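Local coordinates for protein GDSL-like Lipase (Parabacteroides distasonis, PDB 3P94) that is a GDSL-like serine hydrolase of the SGNH clan with a flavodoxin-like fold, possibly acting as a lysophospholipase, at residues 60-63 / 64-67. Numbering follows the deposited sequence.
Sequences SEML and VRFR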
loop_
_atom_site.group_PDB
_atom_site.type_symbol
_atom_site.label_atom_id
_atom_site.label_comp_id
_atom_site.label_asym_id
_atom_site.label_seq_id
_atom_site.Cartn_x
_atom_site.Cartn_y
_atom_site.Cartn_z
ATOM N N SER A 60 -10.895 2.575 -0.456
ATOM C CA SER A 60 -12.019 3.272 0.179
ATOM C C SER A 60 -11.847 3.331 1.710
ATOM O O SER A 60 -11.926 4.424 2.269
ATOM C CB SER A 60 -13.348 2.630 -0.200
ATOM O OG SER A 60 -13.658 2.921 -1.552
ATOM N N GLU A 61 -11.569 2.186 2.382
ATOM C CA GLU A 61 -11.359 2.173 3.843
ATOM C C GLU A 61 -10.134 2.985 4.193
ATOM O O GLU A 61 -10.118 3.707 5.185
ATOM C CB GLU A 61 -11.209 0.751 4.408
ATOM C CG GLU A 61 -12.467 -0.097 4.288
ATOM C CD GLU A 61 -12.470 -1.052 3.106
ATOM O OE1 GLU A 61 -11.740 -0.802 2.118
ATOM O OE2 GLU A 61 -13.178 -2.078 3.191
HETATM N N MSE A 62 -9.115 2.885 3.347
HETATM C CA MSE A 62 -7.867 3.588 3.551
HETATM C C MSE A 62 -8.043 5.101 3.496
HETATM O O MSE A 62 -7.490 5.799 4.359
HETATM C CB MSE A 62 -6.845 3.108 2.527
HETATM C CG MSE A 62 -6.281 1.765 2.876
HETATM SE SE MSE A 62 -4.884 1.379 1.617
HETATM C CE MSE A 62 -5.456 -0.480 1.230
ATOM N N LEU A 63 -8.828 5.614 2.530
ATOM C CA LEU A 63 -9.094 7.057 2.427
ATOM C C LEU A 63 -9.814 7.557 3.705
ATOM O O LEU A 63 -9.491 8.635 4.210
ATOM C CB LEU A 63 -9.928 7.377 1.162
ATOM C CG LEU A 63 -10.392 8.838 0.977
ATOM C CD1 LEU A 63 -9.202 9.819 0.953
ATOM C CD2 LEU A 63 -11.219 8.997 -0.283
ATOM N N VAL A 64 -10.744 6.757 4.244
ATOM C CA VAL A 64 -11.492 7.103 5.460
ATOM C C VAL A 64 -10.573 6.981 6.721
ATOM O O VAL A 64 -10.603 7.852 7.586
ATOM C CB VAL A 64 -12.786 6.256 5.573
ATOM C CG1 VAL A 64 -13.426 6.370 6.961
ATOM C CG2 VAL A 64 -13.783 6.677 4.496
ATOM N N ARG A 65 -9.742 5.941 6.786
ATOM C CA ARG A 65 -8.801 5.677 7.889
ATOM C C ARG A 65 -7.573 6.626 7.871
ATOM O O ARG A 65 -6.884 6.765 8.886
ATOM C CB ARG A 65 -8.326 4.216 7.753
ATOM C CG ARG A 65 -7.517 3.705 8.908
ATOM C CD ARG A 65 -7.426 2.210 8.914
ATOM N NE ARG A 65 -6.801 1.607 7.723
ATOM C CZ ARG A 65 -5.499 1.378 7.576
ATOM N NH1 ARG A 65 -4.632 1.825 8.475
ATOM N NH2 ARG A 65 -5.051 0.716 6.520
ATOM N N PHE A 66 -7.295 7.254 6.708
ATOM C CA PHE A 66 -6.143 8.116 6.435
ATOM C C PHE A 66 -5.902 9.196 7.483
ATOM O O PHE A 66 -4.751 9.437 7.841
ATOM C CB PHE A 66 -6.279 8.779 5.048
ATOM C CG PHE A 66 -4.963 9.138 4.402
ATOM C CD1 PHE A 66 -4.162 8.154 3.821
ATOM C CD2 PHE A 66 -4.536 10.457 4.348
ATOM C CE1 PHE A 66 -2.943 8.483 3.224
ATOM C CE2 PHE A 66 -3.318 10.785 3.743
ATOM C CZ PHE A 66 -2.534 9.796 3.183
ATOM N N ARG A 67 -6.965 9.862 7.958
ATOM C CA ARG A 67 -6.828 10.936 8.945
ATOM C C ARG A 67 -6.235 10.414 10.291
ATOM O O ARG A 67 -5.306 11.023 10.806
ATOM C CB ARG A 67 -8.173 11.644 9.155
ATOM C CG ARG A 67 -8.150 12.762 10.195
ATOM C CD ARG A 67 -9.233 13.807 9.937
ATOM N NE ARG A 67 -9.132 14.361 8.586
ATOM C CZ ARG A 67 -8.284 15.318 8.219
ATOM N NH1 ARG A 67 -7.492 15.893 9.116
ATOM N NH2 ARG A 67 -8.229 15.714 6.952
#
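Successive turns of helix 59-71, one of the helices flanking the parallel sheet of this flavodoxin-like fold, meet here through alpha-helical i to i+4 bonds. Val64 N donates to Ser60 O at 3.3 Å, and Arg65 N reaches Glu61 O at 2.8 Å. The next bond, from Phe66 N to Met62 O, is equally short at 2.8 Å but weak, its N-H...O angle being only 121°. Met62 O lies 3.3 Å from Phe66 CB and, farther off, near the plane of the ring at its edge.

One turn apart, Met62 and Arg65 run side by side in the same direction, Met62 CG lying 4.0 Å from Arg65 NH2 and oblique to the guanidinium. The long, flexible chain of methionine, present here as selenomethionine, suits this buried place, laying an apolar side chain beside the guanidinium end. Arg65 leaves the helix with CG anti to the backbone N (chi1 -171°), then bends at chi3, and its polar end is well satisfied: NH1 forms a salt bridge with Asp69 and a bond to Arg52 O, while NE binds Gln57. Branched Val64 sets CG2 3.7 Å from Ser60 O on the exposed side.

Around the helix, Met62 and Arg65 both touch Met28 of strand 23-29, whereas Leu63 and Phe66 offer apolar bulk to helix 96-112, packing on Leu109 and Met106 respectively.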